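Local coordinates for protein CobC (Shigella flexneri 2a, PDB 6NRU) that probably removes the phosphate from adenosylcobalamin 5'-phosphate and from alpha-ribazole 5'-phosphate, a reaction in assembling the nucleotide loop of vitamin B12, at residues Ser23-Thr28 and Glu81-Phe86; Leu58-His63 and Val150-Val155; Phe87-Met92 and Ile117-Glu122. All blocks are in the same frame, centred on the assembly; numbering follows the deposited sequence.

Overall arrangement
The three contacts run from the C-terminal end of strand 146-151, in the mixed sheet of one histidine phosphatase domain, into the loops beyond. Interaction 2, about 5 Å from the chain centre, packs the start of helix 59-69 against that strand. Interaction 1, centred about 8 Å away, touches it through G24 O and R60 NH1, their segments alternating in sequence. Interaction 3 follows interaction 1, centres about 11 Å apart, joined through H25 N and E91 OE2. It lies about 18 Å from interaction 2 between centres, without touching, and falls in sequence between that contact's segments. Interactions 1 and 2 border the catalytic pocket; interaction 3 joins the loop just after E84 to that before helix 124-136.

Interaction 1: Ser23-Thr28 and Glu81-Phe86; sequences SGHAPT and ELNEMF
H25 lays one face of its imidazole under the CB of F86, a CH-pi contact with CB 3.8 Å from the H25 ring centroid, at the rim of the histidine phosphatase active site. The F86 ring, its CG anti to the backbone N (chi1 176°), turns an edge toward that same imidazole in a T-shaped pair, the planes 57° apart. At the imidazole edge, NE2 of H25 gives a weak, bent hydrogen bond to the carbonyl O of E84 at 2.7 Å, so the ring is met on one face by F86 CB and at its edge by E84 O. A type II' turn from S23 to A26 carries H25 to this place. G24, at positive phi in that turn, brings its CA within 3.2 Å of M85 O, a CA-H...O contact, and hands its own carbonyl to R60. E84, the likely proton donor/acceptor of the reaction, sends its side chain over G24: CG lies anti to the backbone N, and the chain then bends at chi2 (56°), with CG 3.7 Å from G24 CA. N83 adds its CB beside the H25 ring, while its amide oxygen is taken up by the backbone N of E57. E84 OE1 accepts the N-H of the following residue, M85, at 2.8 Å through its anti lone pair.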
ATOM      1  N   SER A  23     -12.315  -0.052  -3.361  1.00 44.19           N
ATOM      2  CA  SER A  23     -12.078  -0.969  -2.250  1.00 45.88           C
ATOM      3  C   SER A  23     -12.177  -0.257  -0.904  1.00 48.56           C
ATOM      4  O   SER A  23     -13.084  -0.531  -0.111  1.00 51.35           O
ATOM      5  CB  SER A  23     -10.712  -1.641  -2.410  1.00 44.61           C
ATOM      6  OG  SER A  23     -10.725  -2.935  -1.839  1.00 44.17           O
ATOM      7  N   GLY A  24     -11.249   0.658  -0.637  1.00 47.01           N
ATOM      8  CA  GLY A  24     -11.296   1.391   0.616  1.00 45.44           C
ATOM      9  C   GLY A  24     -11.071   0.479   1.804  1.00 42.50           C
ATOM     10  O   GLY A  24     -10.285  -0.474   1.753  1.00 41.37           O
ATOM     11  N   HIS A  25     -11.777   0.770   2.891  1.00 38.98           N
ATOM     12  CA  HIS A  25     -11.640  -0.005   4.113  1.00 38.18           C
ATOM     13  C   HIS A  25     -12.483  -1.272   4.114  1.00 39.63           C
ATOM     14  O   HIS A  25     -12.383  -2.058   5.062  1.00 39.86           O
ATOM     15  CB  HIS A  25     -12.009   0.866   5.317  1.00 38.86           C
ATOM     16  CG  HIS A  25     -10.945   1.847   5.700  1.00 37.33           C
ATOM     17  ND1 HIS A  25     -10.810   2.336   6.982  1.00 37.14           N
ATOM     18  CD2 HIS A  25      -9.964   2.427   4.970  1.00 36.54           C
ATOM     19  CE1 HIS A  25      -9.790   3.175   7.024  1.00 36.91           C
ATOM     20  NE2 HIS A  25      -9.260   3.248   5.816  1.00 36.13           N
ATOM     21  N   ALA A  26     -13.293  -1.496   3.082  1.00 40.90           N
ATOM     22  CA  ALA A  26     -14.193  -2.639   3.072  1.00 40.86           C
ATOM     23  C   ALA A  26     -13.402  -3.946   3.063  1.00 42.61           C
ATOM     24  O   ALA A  26     -12.350  -4.030   2.424  1.00 41.18           O
ATOM     25  CB  ALA A  26     -15.118  -2.578   1.858  1.00 38.94           C
ATOM     26  N   PRO A  27     -13.879  -4.984   3.762  1.00 47.19           N
ATOM     27  CA  PRO A  27     -13.155  -6.274   3.806  1.00 49.38           C
ATOM     28  C   PRO A  27     -13.385  -7.127   2.565  1.00 52.23           C
ATOM     29  O   PRO A  27     -14.097  -8.136   2.569  1.00 54.80           O
ATOM     30  CB  PRO A  27     -13.721  -6.921   5.074  1.00 50.53           C
ATOM     31  CG  PRO A  27     -15.115  -6.396   5.155  1.00 37.31           C
ATOM     32  CD  PRO A  27     -15.060  -4.980   4.645  1.00 48.80           C
ATOM     33  N   THR A  28     -12.763  -6.728   1.460  1.00 53.00           N
ATOM     34  CA  THR A  28     -12.931  -7.609   0.310  1.00 55.78           C
ATOM     35  C   THR A  28     -11.867  -8.706   0.323  1.00 60.09           C
ATOM     36  O   THR A  28     -10.706  -8.442   0.651  1.00 59.51           O
ATOM     37  CB  THR A  28     -12.844  -6.819  -0.992  1.00 53.00           C
ATOM     38  OG1 THR A  28     -12.751  -7.723  -2.099  1.00 53.62           O
ATOM     39  CG2 THR A  28     -11.632  -5.902  -0.977  1.00 50.88           C
ATOM     40  N   GLU A  81      -1.831   4.042   9.836  1.00 48.05           N
ATOM     41  CA  GLU A  81      -1.428   4.989   8.805  1.00 48.78           C
ATOM     42  C   GLU A  81      -1.227   4.310   7.460  1.00 46.87           C
ATOM     43  O   GLU A  81      -1.365   4.967   6.423  1.00 48.64           O
ATOM     44  CB  GLU A  81      -0.145   5.712   9.223  1.00 51.77           C
ATOM     45  CG  GLU A  81      -0.351   6.846  10.223  1.00 57.20           C
ATOM     46  CD  GLU A  81      -0.631   6.350  11.632  1.00 60.56           C
ATOM     47  OE1 GLU A  81      -0.447   5.140  11.888  1.00 60.07           O
ATOM     48  OE2 GLU A  81      -1.043   7.170  12.483  1.00 63.76           O
ATOM     49  N   LEU A  82      -0.916   3.013   7.455  1.00 44.84           N
ATOM     50  CA  LEU A  82      -0.729   2.248   6.229  1.00 43.19           C
ATOM     51  C   LEU A  82      -2.042   1.809   5.596  1.00 43.72           C
ATOM     52  O   LEU A  82      -2.013   1.141   4.555  1.00 42.89           O
ATOM     53  CB  LEU A  82       0.141   1.016   6.505  1.00 41.88           C
ATOM     54  CG  LEU A  82       1.612   1.282   6.839  1.00 41.16           C
ATOM     55  CD1 LEU A  82       2.322   0.008   7.267  1.00 33.56           C
ATOM     56  CD2 LEU A  82       2.323   1.919   5.657  1.00 41.74           C
ATOM     57  N   ASN A  83      -3.179   2.168   6.185  1.00 52.48           N
ATOM     58  CA  ASN A  83      -4.469   1.741   5.668  1.00 53.49           C
ATOM     59  C   ASN A  83      -4.775   2.390   4.326  1.00 54.42           C
ATOM     60  O   ASN A  83      -4.308   3.488   4.017  1.00 55.34           O
ATOM     61  CB  ASN A  83      -5.586   2.090   6.649  1.00 54.03           C
ATOM     62  CG  ASN A  83      -5.568   1.226   7.878  1.00 55.81           C
ATOM     63  OD1 ASN A  83      -4.857   0.224   7.931  1.00 56.98           O
ATOM     64  ND2 ASN A  83      -6.355   1.602   8.878  1.00 56.49           N
ATOM     65  N   GLU A  84      -5.586   1.696   3.534  1.00 55.52           N
ATOM     66  CA  GLU A  84      -6.142   2.286   2.327  1.00 57.53           C
ATOM     67  C   GLU A  84      -6.968   3.516   2.688  1.00 58.66           C
ATOM     68  O   GLU A  84      -7.457   3.656   3.813  1.00 58.31           O
ATOM     69  CB  GLU A  84      -7.003   1.253   1.591  1.00 58.30           C
ATOM     70  CG  GLU A  84      -7.579   1.702   0.253  1.00 60.63           C
ATOM     71  CD  GLU A  84      -6.517   2.182  -0.716  1.00 65.03           C
ATOM     72  OE1 GLU A  84      -6.202   3.391  -0.712  1.00 66.69           O
ATOM     73  OE2 GLU A  84      -5.996   1.349  -1.485  1.00 67.34           O
HETATM   74  N   MSE A  85      -7.095   4.428   1.730  1.00 60.00           N
HETATM   75  CA  MSE A  85      -7.968   5.579   1.882  1.00 60.95           C
HETATM   76  C   MSE A  85      -9.387   5.113   2.170  1.00 58.09           C
HETATM   77  O   MSE A  85      -9.841   4.117   1.608  1.00 57.90           O
HETATM   78  CB  MSE A  85      -7.937   6.438   0.622  1.00 66.41           C
HETATM   79  CG  MSE A  85      -8.275   7.895   0.850  1.00 71.79           C
HETATM   80 SE   MSE A  85      -8.074   8.940  -0.784  0.93 79.13          SE
HETATM   81  CE  MSE A  85      -9.915   8.863  -1.415  1.00 79.21           C
ATOM     82  N   PHE A  86     -10.086   5.821   3.053  1.00 56.22           N
ATOM     83  CA  PHE A  86     -11.464   5.485   3.399  1.00 54.85           C
ATOM     84  C   PHE A  86     -12.407   6.215   2.446  1.00 54.58           C
ATOM     85  O   PHE A  86     -12.537   7.441   2.506  1.00 54.62           O
ATOM     86  CB  PHE A  86     -11.760   5.844   4.852  1.00 54.30           C
ATOM     87  CG  PHE A  86     -13.187   5.616   5.246  1.00 53.90           C
ATOM     88  CD1 PHE A  86     -13.753   4.356   5.145  1.00 53.39           C
ATOM     89  CD2 PHE A  86     -13.967   6.659   5.711  1.00 53.25           C
ATOM     90  CE1 PHE A  86     -15.066   4.141   5.502  1.00 52.09           C
ATOM     91  CE2 PHE A  86     -15.283   6.449   6.071  1.00 52.36           C
ATOM     92  CZ  PHE A  86     -15.832   5.189   5.966  1.00 51.69           C
TER

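Interaction 2: Leu58-His63 and Val150-Val155; sequences LERAQH and VSHQGV. With SO4 (sulfate ion), chain N.
The catalytic pocket of the histidine phosphatase fold opens at the C-terminal end of strand 146-151, where H152 occupies the N-cap position of helix 153-163 and faces the first turn of helix 59-69. The H152 ring, its CG anti to the carbonyl carbon (chi1 -50°), enters between three side chains of that turn. L58, itself the N-cap of its helix, crosses the ring at about a right angle and brings CD1 to 3.6 Å from H152 CE1. On the R60 side the imidazole presents its edge to a guanidinium face, the two planes 75° apart, with R60 NE 3.5 Å from H152 CE1. R60 NH2 and H152 ND1, 3.4 Å apart, have too poor an angle for a hydrogen bond. R60 starts in the crowded position, CG between the backbone N and the carbonyl carbon (chi1 67°), and bends at chi2 and chi3, bringing the guanidinium face across the imidazole's ND1-CE1 edge. Its NH2 gives a hydrogen bond to O4 of the sulfate at 3.3 Å, and its NH1 is held by the carbonyl of G24. R10 and N17 also bind this sulfate, probably from the crystallisation liquor. Deeper in, A61 CB approaches the NE2 side of the ring obliquely, across its plane from L58 CD1, and lies 4.2 Å from V150 CG1, which is 3.3 Å from A61 O. NE2 of H152 is satisfied by S56 OG, which helps to set the ring's rotation. The positive guanidinium beside the ND1-CE1 edge could disfavour a second proton on the imidazole. H152 also meets the ring of H11, the likely phosphohistidine. R10 and R60 on the sulfate, with both histidines close by, are consistent with the two-histidine, two-arginine phosphate pocket characteristic of the histidine phosphatase superfamily.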
ATOM      1  N   LEU A  58      -6.149  -3.431   7.324  1.00 44.70           N
ATOM      2  CA  LEU A  58      -7.112  -4.136   6.490  1.00 44.40           C
ATOM      3  C   LEU A  58      -6.664  -5.571   6.247  1.00 47.15           C
ATOM      4  O   LEU A  58      -5.491  -5.840   5.976  1.00 46.70           O
ATOM      5  CB  LEU A  58      -7.300  -3.396   5.168  1.00 41.34           C
ATOM      6  CG  LEU A  58      -7.637  -1.910   5.318  1.00 38.21           C
ATOM      7  CD1 LEU A  58      -7.950  -1.301   3.971  1.00 37.78           C
ATOM      8  CD2 LEU A  58      -8.801  -1.715   6.273  1.00 37.59           C
ATOM      9  N   GLU A  59      -7.620  -6.501   6.349  1.00 62.77           N
ATOM     10  CA  GLU A  59      -7.272  -7.917   6.411  1.00 62.56           C
ATOM     11  C   GLU A  59      -6.663  -8.420   5.111  1.00 60.67           C
ATOM     12  O   GLU A  59      -5.877  -9.373   5.132  1.00 59.97           O
ATOM     13  CB  GLU A  59      -8.502  -8.744   6.783  1.00 64.77           C
ATOM     14  CG  GLU A  59      -8.170  -9.960   7.629  1.00 66.14           C
ATOM     15  CD  GLU A  59      -7.548  -9.583   8.958  1.00 67.38           C
ATOM     16  OE1 GLU A  59      -6.689 -10.347   9.448  1.00 68.08           O
ATOM     17  OE2 GLU A  59      -7.920  -8.527   9.513  1.00 68.54           O
ATOM     18  N   ARG A  60      -6.997  -7.803   3.975  1.00 60.46           N
ATOM     19  CA  ARG A  60      -6.370  -8.218   2.725  1.00 60.90           C
ATOM     20  C   ARG A  60      -4.862  -8.013   2.770  1.00 59.31           C
ATOM     21  O   ARG A  60      -4.112  -8.776   2.149  1.00 59.83           O
ATOM     22  CB  ARG A  60      -6.983  -7.466   1.540  1.00 62.41           C
ATOM     23  CG  ARG A  60      -6.698  -5.975   1.505  1.00 61.12           C
ATOM     24  CD  ARG A  60      -7.933  -5.208   1.075  1.00 63.38           C
ATOM     25  NE  ARG A  60      -7.611  -4.059   0.236  1.00 63.01           N
ATOM     26  CZ  ARG A  60      -8.251  -2.895   0.291  1.00 63.58           C
ATOM     27  NH1 ARG A  60      -9.249  -2.728   1.151  1.00 64.42           N
ATOM     28  NH2 ARG A  60      -7.898  -1.901  -0.512  1.00 63.87           N
ATOM     29  N   ALA A  61      -4.400  -7.001   3.511  1.00 56.98           N
ATOM     30  CA  ALA A  61      -2.970  -6.797   3.695  1.00 52.70           C
ATOM     31  C   ALA A  61      -2.398  -7.781   4.706  1.00 51.56           C
ATOM     32  O   ALA A  61      -1.290  -8.296   4.518  1.00 51.67           O
ATOM     33  CB  ALA A  61      -2.699  -5.359   4.135  1.00 50.96           C
ATOM     34  N   GLN A  62      -3.143  -8.059   5.777  1.00 51.59           N
ATOM     35  CA  GLN A  62      -2.677  -9.017   6.773  1.00 52.61           C
ATOM     36  C   GLN A  62      -2.699 -10.438   6.226  1.00 56.71           C
ATOM     37  O   GLN A  62      -1.794 -11.231   6.513  1.00 55.79           O
ATOM     38  CB  GLN A  62      -3.524  -8.907   8.039  1.00 52.46           C
ATOM     39  CG  GLN A  62      -3.470  -7.532   8.677  1.00 52.41           C
ATOM     40  CD  GLN A  62      -4.140  -7.490  10.027  1.00 55.42           C
ATOM     41  OE1 GLN A  62      -3.594  -7.974  11.017  1.00 57.65           O
ATOM     42  NE2 GLN A  62      -5.333  -6.905  10.079  1.00 56.27           N
ATOM     43  N   HIS A  63      -3.726 -10.781   5.442  1.00 60.06           N
ATOM     44  CA  HIS A  63      -3.739 -12.072   4.762  1.00 62.42           C
ATOM     45  C   HIS A  63      -2.511 -12.228   3.878  1.00 61.49           C
ATOM     46  O   HIS A  63      -1.906 -13.304   3.822  1.00 64.04           O
ATOM     47  CB  HIS A  63      -5.020 -12.218   3.938  1.00 43.58           C
ATOM     48  CG  HIS A  63      -5.245 -13.597   3.395  1.00 47.70           C
ATOM     49  ND1 HIS A  63      -6.396 -13.950   2.725  1.00 47.51           N
ATOM     50  CD2 HIS A  63      -4.471 -14.708   3.424  1.00 48.31           C
ATOM     51  CE1 HIS A  63      -6.320 -15.219   2.361  1.00 49.28           C
ATOM     52  NE2 HIS A  63      -5.161 -15.701   2.771  1.00 48.64           N
ATOM     53  N   VAL A 150       3.715  -4.068   4.174  1.00 34.14           N
ATOM     54  CA  VAL A 150       2.599  -4.656   3.439  1.00 33.97           C
ATOM     55  C   VAL A 150       1.450  -3.660   3.493  1.00 34.72           C
ATOM     56  O   VAL A 150       0.876  -3.414   4.562  1.00 37.00           O
ATOM     57  CB  VAL A 150       2.181  -6.016   4.017  1.00 35.15           C
ATOM     58  CG1 VAL A 150       1.156  -6.681   3.113  1.00 35.21           C
ATOM     59  CG2 VAL A 150       3.398  -6.913   4.213  1.00 35.68           C
ATOM     60  N   SER A 151       1.108  -3.083   2.341  1.00 33.77           N
ATOM     61  CA  SER A 151       0.094  -2.039   2.304  1.00 33.01           C
ATOM     62  C   SER A 151      -0.667  -2.048   0.983  1.00 34.22           C
ATOM     63  O   SER A 151      -0.918  -3.113   0.409  1.00 36.75           O
ATOM     64  CB  SER A 151       0.732  -0.669   2.541  1.00 30.65           C
ATOM     65  OG  SER A 151      -0.253   0.313   2.815  1.00 31.17           O
ATOM     66  N   HIS A 152      -1.024  -0.862   0.493  1.00 32.39           N
ATOM     67  CA  HIS A 152      -1.914  -0.707  -0.647  1.00 31.28           C
ATOM     68  C   HIS A 152      -1.264   0.176  -1.702  1.00 30.60           C
ATOM     69  O   HIS A 152      -0.219   0.794  -1.478  1.00 28.66           O
ATOM     70  CB  HIS A 152      -3.261  -0.119  -0.212  1.00 31.24           C
ATOM     71  CG  HIS A 152      -3.871  -0.827   0.955  1.00 30.55           C
ATOM     72  ND1 HIS A 152      -4.780  -1.852   0.810  1.00 31.77           N
ATOM     73  CD2 HIS A 152      -3.691  -0.671   2.288  1.00 30.71           C
ATOM     74  CE1 HIS A 152      -5.139  -2.292   2.002  1.00 32.63           C
ATOM     75  NE2 HIS A 152      -4.492  -1.592   2.917  1.00 31.95           N
ATOM     76  N   GLN A 153      -1.916   0.235  -2.864  1.00 38.18           N
ATOM     77  CA  GLN A 153      -1.349   0.938  -4.011  1.00 40.73           C
ATOM     78  C   GLN A 153      -1.197   2.430  -3.731  1.00 40.42           C
ATOM     79  O   GLN A 153      -0.146   3.020  -4.005  1.00 36.81           O
ATOM     80  CB  GLN A 153      -2.228   0.702  -5.240  1.00 45.14           C
ATOM     81  CG  GLN A 153      -1.479   0.723  -6.558  1.00 49.23           C
ATOM     82  CD  GLN A 153      -0.956   2.101  -6.895  1.00 53.74           C
ATOM     83  OE1 GLN A 153       0.195   2.258  -7.302  1.00 54.16           O
ATOM     84  NE2 GLN A 153      -1.800   3.114  -6.716  1.00 56.58           N
ATOM     85  N   GLY A 154      -2.241   3.058  -3.189  1.00 44.66           N
ATOM     86  CA  GLY A 154      -2.174   4.487  -2.928  1.00 46.21           C
ATOM     87  C   GLY A 154      -1.172   4.846  -1.849  1.00 45.83           C
ATOM     88  O   GLY A 154      -0.483   5.865  -1.945  1.00 48.02           O
ATOM     89  N   VAL A 155      -1.073   4.016  -0.810  1.00 43.00           N
ATOM     90  CA  VAL A 155      -0.141   4.288   0.282  1.00 40.56           C
ATOM     91  C   VAL A 155       1.296   4.146  -0.195  1.00 36.66           C
ATOM     92  O   VAL A 155       2.132   5.031   0.024  1.00 35.71           O
ATOM     93  CB  VAL A 155      -0.421   3.354   1.472  1.00 42.29           C
ATOM     94  CG1 VAL A 155       0.659   3.508   2.529  1.00 33.29           C
ATOM     95  CG2 VAL A 155      -1.795   3.625   2.057  1.00 34.43           C
TER
HETATM   96  S   SO4 N 302      -6.746  -1.442  -4.789  1.00116.97           S
HETATM   97  O1  SO4 N 302      -6.839  -0.014  -4.503  1.00116.75           O
HETATM   98  O2  SO4 N 302      -7.892  -1.851  -5.596  1.00116.81           O
HETATM   99  O3  SO4 N 302      -5.514  -1.715  -5.519  1.00117.00           O
HETATM  100  O4  SO4 N 302      -6.739  -2.194  -3.537  1.00117.17           O

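Interaction 3: Phe87-Met92 and Ile117-Glu122; sequences FGDWEM and IPTNGE
Two loops meet backbone to backbone where G88 and G121 bring their CA atoms 3.6 Å apart. G88 has positive phi, and a CB on either glycine would collide with the opposite main chain. The 117-122 loop makes a type II turn from P118 to G121, closed by G121 N to P118 O, and thereby turns the T119 carbonyl toward D89. D89 N donates to T119 O at 2.8 Å, nearly straight at 173° and almost along the C=O axis. The D89 and N120 side chains run alongside each other, pointing the same way; N120 ND2 makes a weak hydrogen bond to D89 OD2 at 2.7 Å, the amide and carboxylate planes 75° apart. A water donates to D89 OD1 and weakly accepts from N120 ND2. W90 spreads one indole face across the start of the turn: P118 CA stands 3.7 Å from the centroid of the six-membered ring in a CH-pi contact, and T119 N lies above the middle of the indole. P118 CB packs 3.5 Å from W90 CE3, while its CG reaches F87 CD1 at 3.8 Å. D102 takes hydrogen bonds from W90 NE1 and T119 OG1, and W109 meets both F87 and W90 edge-to-face. The close G88-G121 approach and the packing of F87 and W90 on P118 join the loop just after E84, whose side chain is about 5 Å from that of F87, to the loop leading into helix 124-136, next to the active site of this histidine phosphatase domain.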
ATOM      1  N   PHE A  87     -13.069   5.461   1.570  1.00 54.41           N
ATOM      2  CA  PHE A  87     -13.927   6.038   0.544  1.00 56.32           C
ATOM      3  C   PHE A  87     -15.363   6.255   1.008  1.00 54.65           C
ATOM      4  O   PHE A  87     -16.194   6.707   0.214  1.00 56.30           O
ATOM      5  CB  PHE A  87     -13.914   5.151  -0.706  1.00 60.62           C
ATOM      6  CG  PHE A  87     -12.809   5.478  -1.674  1.00 64.65           C
ATOM      7  CD1 PHE A  87     -12.935   6.540  -2.558  1.00 67.15           C
ATOM      8  CD2 PHE A  87     -11.647   4.722  -1.703  1.00 65.97           C
ATOM      9  CE1 PHE A  87     -11.921   6.842  -3.453  1.00 69.25           C
ATOM     10  CE2 PHE A  87     -10.629   5.019  -2.594  1.00 68.08           C
ATOM     11  CZ  PHE A  87     -10.766   6.080  -3.469  1.00 69.47           C
ATOM     12  N   GLY A  88     -15.677   5.944   2.262  1.00 52.41           N
ATOM     13  CA  GLY A  88     -16.988   6.280   2.794  1.00 52.96           C
ATOM     14  C   GLY A  88     -18.104   5.512   2.112  1.00 53.96           C
ATOM     15  O   GLY A  88     -18.084   4.279   2.032  1.00 54.38           O
ATOM     16  N   ASP A  89     -19.099   6.252   1.614  1.00 52.60           N
ATOM     17  CA  ASP A  89     -20.257   5.629   0.981  1.00 51.76           C
ATOM     18  C   ASP A  89     -19.916   4.986  -0.357  1.00 49.85           C
ATOM     19  O   ASP A  89     -20.709   4.182  -0.860  1.00 50.26           O
ATOM     20  CB  ASP A  89     -21.373   6.659   0.782  1.00 54.05           C
ATOM     21  CG  ASP A  89     -22.066   7.039   2.084  1.00 55.43           C
ATOM     22  OD1 ASP A  89     -22.203   6.172   2.973  1.00 55.48           O
ATOM     23  OD2 ASP A  89     -22.486   8.209   2.214  1.00 56.18           O
ATOM     24  N   TRP A  90     -18.764   5.313  -0.937  1.00 48.12           N
ATOM     25  CA  TRP A  90     -18.401   4.857  -2.274  1.00 48.10           C
ATOM     26  C   TRP A  90     -17.725   3.492  -2.291  1.00 47.13           C
ATOM     27  O   TRP A  90     -17.399   2.999  -3.376  1.00 48.55           O
ATOM     28  CB  TRP A  90     -17.478   5.877  -2.947  1.00 47.96           C
ATOM     29  CG  TRP A  90     -18.137   7.182  -3.254  1.00 49.15           C
ATOM     30  CD1 TRP A  90     -19.465   7.479  -3.145  1.00 49.80           C
ATOM     31  CD2 TRP A  90     -17.499   8.371  -3.727  1.00 49.54           C
ATOM     32  NE1 TRP A  90     -19.692   8.781  -3.519  1.00 50.26           N
ATOM     33  CE2 TRP A  90     -18.499   9.351  -3.880  1.00 50.46           C
ATOM     34  CE3 TRP A  90     -16.177   8.703  -4.037  1.00 50.05           C
ATOM     35  CZ2 TRP A  90     -18.219  10.640  -4.326  1.00 52.14           C
ATOM     36  CZ3 TRP A  90     -15.901   9.984  -4.481  1.00 51.22           C
ATOM     37  CH2 TRP A  90     -16.916  10.936  -4.620  1.00 51.90           C
ATOM     38  N   GLU A  91     -17.500   2.874  -1.134  1.00 44.11           N
ATOM     39  CA  GLU A  91     -16.799   1.600  -1.096  1.00 42.87           C
ATOM     40  C   GLU A  91     -17.686   0.479  -1.628  1.00 43.24           C
ATOM     41  O   GLU A  91     -18.915   0.523  -1.524  1.00 44.44           O
ATOM     42  CB  GLU A  91     -16.342   1.287   0.327  1.00 42.81           C
ATOM     43  CG  GLU A  91     -15.615   2.442   0.990  1.00 43.31           C
ATOM     44  CD  GLU A  91     -14.802   2.022   2.197  1.00 43.71           C
ATOM     45  OE1 GLU A  91     -15.251   1.128   2.945  1.00 44.18           O
ATOM     46  OE2 GLU A  91     -13.709   2.594   2.400  1.00 44.53           O
HETATM   47  N   MSE A  92     -17.041  -0.533  -2.207  1.00 43.47           N
HETATM   48  CA  MSE A  92     -17.718  -1.661  -2.850  1.00 45.38           C
HETATM   49  C   MSE A  92     -18.728  -1.221  -3.906  1.00 48.50           C
HETATM   50  O   MSE A  92     -19.773  -1.849  -4.072  1.00 48.71           O
HETATM   51  CB  MSE A  92     -18.413  -2.541  -1.810  1.00 44.75           C
HETATM   52  CG  MSE A  92     -17.471  -3.126  -0.786  1.00 45.53           C
HETATM   53 SE   MSE A  92     -15.973  -4.030  -1.639  0.70 50.03          SE
HETATM   54  CE  MSE A  92     -16.804  -5.759  -2.010  1.00 50.63           C
ATOM     55  N   ILE A 117     -13.801  15.390  -1.361  1.00 51.07           N
ATOM     56  CA  ILE A 117     -13.955  14.383  -0.314  1.00 49.59           C
ATOM     57  C   ILE A 117     -14.922  13.316  -0.813  1.00 50.79           C
ATOM     58  O   ILE A 117     -16.056  13.656  -1.190  1.00 52.31           O
ATOM     59  CB  ILE A 117     -14.461  15.007   0.996  1.00 47.08           C
ATOM     60  CG1 ILE A 117     -13.681  16.283   1.325  1.00 46.64           C
ATOM     61  CG2 ILE A 117     -14.361  14.007   2.137  1.00 45.26           C
ATOM     62  CD1 ILE A 117     -12.222  16.048   1.630  1.00 44.68           C
ATOM     63  N   PRO A 118     -14.534  12.040  -0.839  1.00 49.04           N
ATOM     64  CA  PRO A 118     -15.511  10.984  -1.123  1.00 49.12           C
ATOM     65  C   PRO A 118     -16.650  11.031  -0.117  1.00 51.80           C
ATOM     66  O   PRO A 118     -16.441  11.285   1.072  1.00 52.45           O
ATOM     67  CB  PRO A 118     -14.692   9.695  -0.995  1.00 46.10           C
ATOM     68  CG  PRO A 118     -13.289  10.116  -1.239  1.00 45.85           C
ATOM     69  CD  PRO A 118     -13.173  11.502  -0.672  1.00 47.06           C
ATOM     70  N   THR A 119     -17.868  10.786  -0.607  1.00 53.79           N
ATOM     71  CA  THR A 119     -19.074  10.973   0.192  1.00 55.05           C
ATOM     72  C   THR A 119     -18.998  10.239   1.526  1.00 57.35           C
ATOM     73  O   THR A 119     -18.993   9.004   1.569  1.00 58.35           O
ATOM     74  CB  THR A 119     -20.308  10.524  -0.594  1.00 53.31           C
ATOM     75  OG1 THR A 119     -20.446  11.338  -1.765  1.00 54.60           O
ATOM     76  CG2 THR A 119     -21.559  10.662   0.261  1.00 52.14           C
ATOM     77  N   ASN A 120     -18.930  11.008   2.617  1.00 58.33           N
ATOM     78  CA  ASN A 120     -18.801  10.479   3.974  1.00 60.07           C
ATOM     79  C   ASN A 120     -17.539   9.634   4.133  1.00 61.86           C
ATOM     80  O   ASN A 120     -17.524   8.651   4.880  1.00 61.48           O
ATOM     81  CB  ASN A 120     -20.044   9.682   4.389  1.00 59.45           C
ATOM     82  CG  ASN A 120     -21.277  10.558   4.537  1.00 60.17           C
ATOM     83  OD1 ASN A 120     -21.177  11.744   4.854  1.00 60.78           O
ATOM     84  ND2 ASN A 120     -22.451   9.974   4.310  1.00 59.94           N
ATOM     85  N   GLY A 121     -16.474  10.014   3.431  1.00 66.65           N
ATOM     86  CA  GLY A 121     -15.193   9.352   3.567  1.00 67.81           C
ATOM     87  C   GLY A 121     -14.091  10.322   3.940  1.00 63.65           C
ATOM     88  O   GLY A 121     -14.360  11.376   4.526  1.00 65.84           O
ATOM     89  N   GLU A 122     -12.850   9.984   3.607  1.00 54.14           N
ATOM     90  CA  GLU A 122     -11.703  10.844   3.859  1.00 53.55           C
ATOM     91  C   GLU A 122     -11.095  11.298   2.536  1.00 53.99           C
ATOM     92  O   GLU A 122     -11.015  10.524   1.575  1.00 53.00           O
ATOM     93  CB  GLU A 122     -10.651  10.132   4.722  1.00 52.45           C
ATOM     94  CG  GLU A 122      -9.746   9.149   3.984  1.00 51.40           C
ATOM     95  CD  GLU A 122      -8.643   8.584   4.869  1.00 51.43           C
ATOM     96  OE1 GLU A 122      -8.030   9.364   5.630  1.00 51.88           O
ATOM     97  OE2 GLU A 122      -8.385   7.363   4.800  1.00 50.95           O
TER
HETATM   98  O   HOH W   1     -23.259   7.199   5.783  1.00 39.48           O